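Local atomic coordinates of PadR family transcriptional regulator (Listeria monocytogenes, PDB entry 6ABQ), a protein that probably binds DNA through a winged helix-turn-helix domain as a dimeric PadR-family transcription factor whose regulation responds to a ligand. Residues E12-S17 / L43-I48; L23-R28 / G33-K38; R59-G64 / K80-S85. All coordinates share one frame; numbering follows the deposited sequence. Where two conformers were deposited one is given.

Interaction 1 (E12-S17 / L43-I48)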
loop_
_atom_site.group_PDB
_atom_site.type_symbol
_atom_site.label_atom_id
_atom_site.label_comp_id
_atom_site.label_asym_id
_atom_site.label_seq_id
_atom_site.Cartn_x
_atom_site.Cartn_y
_atom_site.Cartn_z
ATOM N N GLU B 12 4.834 3.448 4.103
ATOM C CA GLU B 12 5.025 2.164 3.412
ATOM C C GLU B 12 3.706 1.566 2.906
ATOM O O GLU B 12 3.624 1.159 1.745
ATOM C CB GLU B 12 5.781 1.157 4.294
ATOM C CG GLU B 12 7.266 1.458 4.482
ATOM C CD GLU B 12 7.570 2.260 5.743
ATOM O OE1 GLU B 12 6.879 3.275 6.018
ATOM O OE2 GLU B 12 8.515 1.867 6.469
ATOM N N LEU B 13 2.685 1.558 3.772
ATOM C CA LEU B 13 1.350 1.014 3.471
ATOM C C LEU B 13 0.590 1.743 2.370
ATOM O O LEU B 13 -0.288 1.156 1.738
ATOM C CB LEU B 13 0.486 0.976 4.737
ATOM C CG LEU B 13 0.319 -0.345 5.490
ATOM C CD1 LEU B 13 1.609 -0.785 6.167
ATOM C CD2 LEU B 13 -0.813 -0.246 6.502
ATOM N N LEU B 14 0.932 3.014 2.160
ATOM C CA LEU B 14 0.292 3.865 1.154
ATOM C C LEU B 14 0.860 3.723 -0.264
ATOM O O LEU B 14 0.320 4.316 -1.206
ATOM C CB LEU B 14 0.337 5.334 1.597
ATOM C CG LEU B 14 -0.593 5.796 2.722
ATOM C CD1 LEU B 14 -0.214 7.205 3.155
ATOM C CD2 LEU B 14 -2.069 5.729 2.335
ATOM N N LYS B 15 1.945 2.959 -0.412
ATOM C CA LYS B 15 2.525 2.658 -1.724
ATOM C C LYS B 15 1.520 1.895 -2.580
ATOM O O LYS B 15 0.979 0.866 -2.157
ATOM C CB LYS B 15 3.817 1.843 -1.590
ATOM C CG LYS B 15 5.009 2.612 -1.044
ATOM C CD LYS B 15 5.712 3.448 -2.111
ATOM C CE LYS B 15 6.947 4.130 -1.529
ATOM N NZ LYS B 15 7.593 5.066 -2.493
ATOM N N GLY B 16 1.264 2.413 -3.779
ATOM C CA GLY B 16 0.243 1.841 -4.668
ATOM C C GLY B 16 -1.094 2.546 -4.537
ATOM O O GLY B 16 -1.801 2.751 -5.538
ATOM N N SER B 17 -1.440 2.920 -3.305
ATOM C CA SER B 17 -2.668 3.667 -3.031
ATOM C C SER B 17 -2.504 5.146 -3.345
ATOM O O SER B 17 -3.434 5.773 -3.841
ATOM C CB SER B 17 -3.113 3.479 -1.582
ATOM O OG SER B 17 -3.651 2.187 -1.405
ATOM N N LEU B 43 -7.037 14.766 4.591
ATOM C CA LEU B 43 -7.694 13.461 4.533
ATOM C C LEU B 43 -7.260 12.546 5.687
ATOM O O LEU B 43 -7.969 11.611 6.039
ATOM C CB LEU B 43 -7.377 12.806 3.184
ATOM C CG LEU B 43 -7.993 11.484 2.722
ATOM C CD1 LEU B 43 -9.504 11.604 2.620
ATOM C CD2 LEU B 43 -7.391 11.103 1.380
ATOM N N GLY B 44 -6.096 12.834 6.267
ATOM C CA GLY B 44 -5.544 12.056 7.362
ATOM C C GLY B 44 -4.180 11.458 7.068
ATOM O O GLY B 44 -3.582 10.823 7.941
ATOM N N PHE B 45 -3.683 11.645 5.843
ATOM C CA PHE B 45 -2.349 11.161 5.494
ATOM C C PHE B 45 -1.335 12.280 5.747
ATOM O O PHE B 45 -0.880 12.975 4.828
ATOM C CB PHE B 45 -2.307 10.580 4.071
ATOM C CG PHE B 45 -3.343 9.500 3.807
ATOM C CD1 PHE B 45 -3.647 8.524 4.773
ATOM C CD2 PHE B 45 -4.000 9.443 2.572
ATOM C CE1 PHE B 45 -4.599 7.541 4.526
ATOM C CE2 PHE B 45 -4.945 8.453 2.317
ATOM C CZ PHE B 45 -5.248 7.504 3.297
ATOM N N ASP B 46 -1.011 12.423 7.032
ATOM C CA ASP B 46 -0.303 13.570 7.613
ATOM C C ASP B 46 1.177 13.700 7.292
ATOM O O ASP B 46 1.741 14.779 7.450
ATOM C CB ASP B 46 -0.430 13.531 9.143
ATOM C CG ASP B 46 -1.540 14.411 9.664
ATOM O OD1 ASP B 46 -1.686 15.556 9.169
ATOM O OD2 ASP B 46 -2.257 13.968 10.588
ATOM N N GLU B 47 1.815 12.610 6.884
ATOM C CA GLU B 47 3.270 12.622 6.758
ATOM C C GLU B 47 3.787 12.819 5.331
ATOM O O GLU B 47 4.977 13.101 5.160
ATOM C CB GLU B 47 3.905 11.416 7.466
ATOM C CG GLU B 47 3.809 11.518 8.985
ATOM C CD GLU B 47 4.498 10.388 9.728
ATOM O OE1 GLU B 47 4.316 9.211 9.348
ATOM O OE2 GLU B 47 5.216 10.678 10.713
ATOM N N ILE B 48 2.903 12.707 4.327
ATOM C CA ILE B 48 3.248 12.994 2.922
ATOM C C ILE B 48 3.666 14.457 2.773
ATOM O O ILE B 48 2.906 15.359 3.142
ATOM C CB ILE B 48 2.087 12.666 1.942
ATOM C CG1 ILE B 48 1.964 11.166 1.724
ATOM C CG2 ILE B 48 2.288 13.300 0.571
ATOM C CD1 ILE B 48 0.733 10.590 2.360
#
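Leu14 reaches across to Phe45 and Ile48, tying the loop before helix 17-27 of this winged helix-turn-helix protein to the turn between helices 33-42 and 50-62. Phe45 sits at the centre of an inverse gamma turn, just after Gly44 ends helix 33-42 in a Schellman motif. The packed part of the contact is small and wholly apolar. The torsions of Leu14, chi1 -74° and chi2 170°, carry CG away from the backbone carbonyl and present both methyls to the other loop. CD1 lies near Phe45 CG and, in the one of two Ile48 conformers described, 3.6 Å from Ile48 CD1. Leu14 also packs on Ile102 of the second subunit, while Leu10 touches Phe45; Leu14 is thus buried partly by the dimer. The other side is polar and loose, with Asp46 and Glu47 exposed, although Glu47 OE1 accepts a hydrogen bond from Gly9 N. No hydrogen bond links the two segments, and the backbones stay well apart, with Leu14 CA and Phe45 CA 8.9 Å from each other. Leu14 CD2 stands over the middle of the Phe45 ring, 3.8 Å from its centroid and only 11° off the ring normal, a well-formed CH-pi contact.

Interaction 2 (L23-R28 / G33-K38)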
loop_
_atom_site.group_PDB
_atom_site.type_symbol
_atom_site.label_atom_id
_atom_site.label_comp_id
_atom_site.label_asym_id
_atom_site.label_seq_id
_atom_site.Cartn_x
_atom_site.Cartn_y
_atom_site.Cartn_z
ATOM N N LEU B 23 -4.531 10.755 -8.653
ATOM C CA LEU B 23 -5.349 10.692 -9.864
ATOM C C LEU B 23 -6.824 11.032 -9.581
ATOM O O LEU B 23 -7.432 11.805 -10.331
ATOM C CB LEU B 23 -5.223 9.319 -10.563
ATOM C CG LEU B 23 -3.910 8.917 -11.262
ATOM C CD1 LEU B 23 -3.931 7.443 -11.642
ATOM C CD2 LEU B 23 -3.604 9.765 -12.486
ATOM N N GLU B 24 -7.371 10.478 -8.494
ATOM C CA GLU B 24 -8.742 10.777 -8.050
ATOM C C GLU B 24 -8.958 12.260 -7.750
ATOM O O GLU B 24 -9.955 12.828 -8.181
ATOM C CB GLU B 24 -9.143 9.905 -6.846
ATOM C CG GLU B 24 -10.539 10.173 -6.283
ATOM C CD GLU B 24 -11.682 9.686 -7.174
ATOM O OE1 GLU B 24 -11.531 8.690 -7.910
ATOM O OE2 GLU B 24 -12.757 10.307 -7.126
ATOM N N ARG B 25 -8.021 12.872 -7.024
ATOM C CA ARG B 25 -8.059 14.303 -6.728
ATOM C C ARG B 25 -7.953 15.153 -8.008
ATOM O O ARG B 25 -8.696 16.129 -8.162
ATOM C CB ARG B 25 -6.969 14.681 -5.709
ATOM C CG ARG B 25 -6.799 16.178 -5.435
ATOM C CD ARG B 25 -8.054 16.814 -4.838
ATOM N NE ARG B 25 -7.975 18.271 -4.813
ATOM C CZ ARG B 25 -8.296 19.076 -5.828
ATOM N NH1 ARG B 25 -8.739 18.588 -6.980
ATOM N NH2 ARG B 25 -8.179 20.388 -5.683
ATOM N N ILE B 26 -7.048 14.771 -8.912
ATOM C CA ILE B 26 -6.877 15.471 -10.201
ATOM C C ILE B 26 -8.140 15.370 -11.081
ATOM O O ILE B 26 -8.527 16.352 -11.732
ATOM C CB ILE B 26 -5.585 15.023 -10.946
ATOM C CG1 ILE B 26 -4.336 15.311 -10.092
ATOM C CG2 ILE B 26 -5.440 15.737 -12.285
ATOM C CD1 ILE B 26 -3.033 14.724 -10.625
ATOM N N SER B 27 -8.791 14.202 -11.058
ATOM C CA SER B 27 -10.027 13.944 -11.811
ATOM C C SER B 27 -11.163 14.910 -11.467
ATOM O O SER B 27 -12.059 15.149 -12.281
ATOM C CB SER B 27 -10.518 12.513 -11.566
ATOM O OG SER B 27 -11.295 12.426 -10.380
ATOM N N ARG B 28 -11.128 15.435 -10.247
ATOM C CA ARG B 28 -12.188 16.301 -9.744
ATOM C C ARG B 28 -12.063 17.754 -10.219
ATOM O O ARG B 28 -13.042 18.496 -10.218
ATOM C CB ARG B 28 -12.270 16.176 -8.217
ATOM C CG ARG B 28 -12.779 14.799 -7.810
ATOM C CD ARG B 28 -12.681 14.521 -6.318
ATOM N NE ARG B 28 -13.270 13.215 -6.005
ATOM C CZ ARG B 28 -13.258 12.632 -4.804
ATOM N NH1 ARG B 28 -12.694 13.235 -3.764
ATOM N NH2 ARG B 28 -13.820 11.438 -4.646
ATOM N N GLY B 33 0.693 20.468 -7.168
ATOM C CA GLY B 33 1.390 19.699 -6.122
ATOM C C GLY B 33 1.209 20.138 -4.670
ATOM O O GLY B 33 1.000 19.287 -3.789
ATOM N N TYR B 34 1.296 21.445 -4.415
ATOM C CA TYR B 34 1.061 21.968 -3.070
ATOM C C TYR B 34 -0.363 21.657 -2.582
ATOM O O TYR B 34 -0.528 21.185 -1.456
ATOM C CB TYR B 34 1.360 23.472 -2.951
ATOM C CG TYR B 34 1.146 24.003 -1.535
ATOM C CD1 TYR B 34 -0.111 24.481 -1.118
ATOM C CD2 TYR B 34 2.193 24.005 -0.607
ATOM C CE1 TYR B 34 -0.309 24.947 0.178
ATOM C CE2 TYR B 34 2.009 24.473 0.687
ATOM C CZ TYR B 34 0.759 24.947 1.074
ATOM O OH TYR B 34 0.584 25.400 2.354
ATOM N N GLU B 35 -1.359 21.918 -3.435
ATOM C CA GLU B 35 -2.774 21.664 -3.129
ATOM C C GLU B 35 -3.102 20.169 -2.943
ATOM O O GLU B 35 -3.814 19.801 -2.007
ATOM C CB GLU B 35 -3.670 22.295 -4.207
ATOM C CG GLU B 35 -5.150 22.370 -3.845
ATOM C CD GLU B 35 -5.935 23.225 -4.819
ATOM O OE1 GLU B 35 -6.180 22.767 -5.953
ATOM O OE2 GLU B 35 -6.313 24.355 -4.448
ATOM N N ILE B 36 -2.574 19.323 -3.827
ATOM C CA ILE B 36 -2.704 17.862 -3.723
ATOM C C ILE B 36 -2.166 17.347 -2.381
ATOM O O ILE B 36 -2.838 16.548 -1.725
ATOM C CB ILE B 36 -2.010 17.129 -4.903
ATOM C CG1 ILE B 36 -2.701 17.469 -6.232
ATOM C CG2 ILE B 36 -1.991 15.610 -4.684
ATOM C CD1 ILE B 36 -1.822 17.318 -7.465
ATOM N N THR B 37 -0.971 17.812 -1.986
ATOM C CA THR B 37 -0.331 17.436 -0.719
ATOM C C THR B 37 -1.244 17.767 0.460
ATOM O O THR B 37 -1.494 16.908 1.306
ATOM C CB THR B 37 1.041 18.137 -0.512
ATOM O OG1 THR B 37 1.854 17.975 -1.673
ATOM C CG2 THR B 37 1.778 17.567 0.694
ATOM N N LYS B 38 -1.745 19.003 0.488
ATOM C CA LYS B 38 -2.626 19.477 1.568
ATOM C C LYS B 38 -3.948 18.711 1.611
ATOM O O LYS B 38 -4.435 18.393 2.695
ATOM C CB LYS B 38 -2.862 20.991 1.481
ATOM C CG LYS B 38 -1.593 21.847 1.535
ATOM C CD LYS B 38 -1.094 22.120 2.956
ATOM C CE LYS B 38 0.072 21.212 3.328
ATOM N NZ LYS B 38 1.346 21.981 3.435
#
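Arg25 and Ile26 of helix 17-27 face Glu35 and Ile36 of helix 33-42, two successive helices of the PadR winged helix-turn-helix domain. The short axes come within 10.7 Å and their N-to-C directions differ by 116°, an open crossing bridged by side chains. The apolar part lies on the buried side. Ile26 CG1 meets Ile36 CD1 at 4.2 Å, a light touch of the end of Ile36 against the CG1 methylene of Ile26, and Thr31 from the intervening turn packs against both isoleucines. The aliphatic part of Arg25 extends this layer, its CG lying 4.4 Å from Ile36 CG1. The ionic part is a single salt bridge, Arg25 NH2 to Glu35 OE1 at 3.1 Å. Arg25 leaves its helix with CG opposite the backbone N and then bends at chi2 (62°), which swings the guanidinium toward the glutamate. The two side chains meet at roughly a right angle, with guanidinium and carboxylate planes 26° apart and OE1 approaching obliquely. Glu35 OE1 is also hydrogen-bonded to Thr31 OG1, and Arg25 NH1 makes a weak bond to Gly29 O. One carboxylate oxygen therefore serves both the facing helix and the turn, an arrangement that should favour the charged form of Glu35 and restrict its rotation.

Interaction 3 (R59-G64 / K80-S85)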
loop_
_atom_site.group_PDB
_atom_site.type_symbol
_atom_site.label_atom_id
_atom_site.label_comp_id
_atom_site.label_asym_id
_atom_site.label_seq_id
_atom_site.Cartn_x
_atom_site.Cartn_y
_atom_site.Cartn_z
ATOM N N ARG B 59 6.052 10.897 -12.320
ATOM C CA ARG B 59 5.722 9.526 -12.720
ATOM C C ARG B 59 4.447 9.471 -13.574
ATOM O O ARG B 59 4.415 8.781 -14.600
ATOM C CB ARG B 59 5.614 8.601 -11.503
ATOM C CG ARG B 59 5.386 7.142 -11.874
ATOM C CD ARG B 59 5.591 6.220 -10.687
ATOM N NE ARG B 59 4.395 6.094 -9.855
ATOM C CZ ARG B 59 4.346 6.291 -8.534
ATOM N NH1 ARG B 59 5.425 6.644 -7.849
ATOM N NH2 ARG B 59 3.194 6.128 -7.894
ATOM N N LEU B 60 3.424 10.213 -13.139
ATOM C CA LEU B 60 2.147 10.328 -13.854
ATOM C C LEU B 60 2.272 10.900 -15.264
ATOM O O LEU B 60 1.597 10.417 -16.180
ATOM C CB LEU B 60 1.135 11.137 -13.043
ATOM C CG LEU B 60 0.620 10.531 -11.735
ATOM C CD1 LEU B 60 -0.344 11.505 -11.071
ATOM C CD2 LEU B 60 -0.025 9.178 -11.964
ATOM N N GLU B 61 3.123 11.914 -15.425
ATOM C CA GLU B 61 3.456 12.471 -16.746
ATOM C C GLU B 61 4.053 11.401 -17.652
ATOM O O GLU B 61 3.617 11.240 -18.789
ATOM C CB GLU B 61 4.471 13.613 -16.631
ATOM C CG GLU B 61 3.946 14.903 -16.029
ATOM C CD GLU B 61 5.024 15.960 -15.893
ATOM O OE1 GLU B 61 6.158 15.757 -16.364
ATOM O OE2 GLU B 61 4.737 17.012 -15.308
ATOM N N LYS B 62 5.054 10.692 -17.132
ATOM C CA LYS B 62 5.759 9.639 -17.868
ATOM C C LYS B 62 4.822 8.485 -18.229
ATOM O O LYS B 62 4.960 7.887 -19.293
ATOM C CB LYS B 62 7.000 9.168 -17.097
ATOM C CG LYS B 62 8.102 10.217 -17.081
ATOM C CD LYS B 62 9.228 9.934 -16.099
ATOM C CE LYS B 62 10.240 11.069 -16.150
ATOM N NZ LYS B 62 11.469 10.838 -15.350
ATOM N N LYS B 63 3.846 8.227 -17.360
ATOM C CA LYS B 63 2.752 7.289 -17.625
ATOM C C LYS B 63 1.748 7.799 -18.675
ATOM O O LYS B 63 0.956 7.023 -19.201
ATOM C CB LYS B 63 2.032 6.931 -16.324
ATOM C CG LYS B 63 2.767 5.937 -15.435
ATOM C CD LYS B 63 1.859 5.354 -14.364
ATOM C CE LYS B 63 2.614 4.343 -13.515
ATOM N NZ LYS B 63 1.707 3.583 -12.608
ATOM N N GLY B 64 1.791 9.100 -18.974
ATOM C CA GLY B 64 0.926 9.711 -19.985
ATOM C C GLY B 64 -0.487 9.970 -19.500
ATOM O O GLY B 64 -1.415 10.064 -20.305
ATOM N N LYS B 80 1.972 24.733 -11.697
ATOM C CA LYS B 80 1.717 23.747 -12.735
ATOM C C LYS B 80 0.404 23.039 -12.420
ATOM O O LYS B 80 0.299 22.324 -11.424
ATOM C CB LYS B 80 2.865 22.747 -12.846
ATOM C CG LYS B 80 4.037 23.218 -13.700
ATOM C CD LYS B 80 5.281 23.383 -12.854
ATOM C CE LYS B 80 6.542 22.957 -13.586
ATOM N NZ LYS B 80 6.930 23.911 -14.661
ATOM N N PHE B 81 -0.599 23.274 -13.255
ATOM C CA PHE B 81 -1.926 22.707 -13.052
ATOM C C PHE B 81 -2.053 21.424 -13.853
ATOM O O PHE B 81 -1.819 21.403 -15.070
ATOM C CB PHE B 81 -3.024 23.697 -13.435
ATOM C CG PHE B 81 -3.254 24.788 -12.421
ATOM C CD1 PHE B 81 -2.427 25.914 -12.374
ATOM C CD2 PHE B 81 -4.319 24.707 -11.527
ATOM C CE1 PHE B 81 -2.657 26.933 -11.448
ATOM C CE2 PHE B 81 -4.557 25.725 -10.603
ATOM C CZ PHE B 81 -3.722 26.838 -10.561
ATOM N N TYR B 82 -2.418 20.363 -13.144
ATOM C CA TYR B 82 -2.601 19.051 -13.726
ATOM C C TYR B 82 -4.078 18.744 -13.903
ATOM O O TYR B 82 -4.879 18.995 -12.998
ATOM C CB TYR B 82 -1.918 17.984 -12.863
ATOM C CG TYR B 82 -0.405 18.119 -12.825
ATOM C CD1 TYR B 82 0.218 19.107 -12.043
ATOM C CD2 TYR B 82 0.405 17.272 -13.586
ATOM C CE1 TYR B 82 1.601 19.236 -12.019
ATOM C CE2 TYR B 82 1.792 17.389 -13.566
ATOM C CZ TYR B 82 2.381 18.368 -12.784
ATOM O OH TYR B 82 3.738 18.480 -12.764
ATOM N N THR B 83 -4.423 18.246 -15.093
ATOM C CA THR B 83 -5.725 17.622 -15.365
ATOM C C THR B 83 -5.492 16.195 -15.865
ATOM O O THR B 83 -4.377 15.860 -16.283
ATOM C CB THR B 83 -6.564 18.412 -16.387
ATOM O OG1 THR B 83 -5.762 18.736 -17.535
ATOM C CG2 THR B 83 -7.110 19.682 -15.758
ATOM N N LEU B 84 -6.519 15.348 -15.813
ATOM C CA LEU B 84 -6.390 14.003 -16.372
ATOM C C LEU B 84 -6.512 14.012 -17.893
ATOM O O LEU B 84 -7.374 14.684 -18.453
ATOM C CB LEU B 84 -7.408 13.024 -15.771
ATOM C CG LEU B 84 -7.371 12.599 -14.296
ATOM C CD1 LEU B 84 -8.306 11.413 -14.104
ATOM C CD2 LEU B 84 -5.973 12.243 -13.800
ATOM N N SER B 85 -5.621 13.269 -18.545
ATOM C CA SER B 85 -5.765 12.920 -19.951
ATOM C C SER B 85 -6.778 11.767 -20.023
ATOM O O SER B 85 -7.076 11.161 -18.981
ATOM C CB SER B 85 -4.404 12.509 -20.531
ATOM O OG SER B 85 -3.979 11.244 -20.052
#
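Glu61 and Gly64, at the end of helix 50-62, meet Tyr82 on the second strand of the antiparallel beta hairpin, the wing of this winged helix-turn-helix domain, and Ser85 just beyond it. Helix 50-62 probably corresponds, as in other winged helix-turn-helix proteins, to the recognition helix of the motif. Early in the segment, Leu60 points toward the strand but stops short of close contact, packing instead on Leu23 and Leu65. Glu61 follows and makes the first of the two points of contact. Its chain is extended beyond CG, which takes the carboxylate out to the tyrosine. There OE2 lies at the ring edge, near the ring plane, 3.1 Å from Tyr82 OH and 3.4 Å from Tyr82 CE2. Carboxylate and ring are only 20° from coplanar, although the two side chains cross at about a right angle. Ile68 of the first hairpin strand touches both residues. Past Lys63 the helix closes at Gly64 in a Schellman motif, the positive phi turning the chain and bringing the Gly64 carbonyl to the end of the strand. Ser85, the N-cap of helix 86-110, faces it; its first torsion sets OG between its own backbone N and carbonyl carbon, where OG weakly accepts from Gly88 N. The hydroxyl donates to Gly64 O, with Ser85 OG 2.8 Å away, a C=O...OG angle of 131° and OG tilted 15° from the carbonyl plane.

In the fold
Across the three contacts, chemistry varies with place in the fold. Interaction 1 is buried and purely apolar, and lies at the dimer side of the fold. Interaction 2, nearest the chain's centre, mixes a hydrocarbon layer with an ion pair at its more open margin. Both touch the second subunit. Interaction 3, on the opposite side of the chain's centre from interaction 1, relies on polar groups and touches no other chain. Interaction 2 lies between the other two and touches both: Thr37 packs on Ile48 of interaction 1, while Ile26 and Leu23 reach Tyr82 and Leu60 of interaction 3. Interactions 1 and 3 do not touch, their centres being about 20 Å apart.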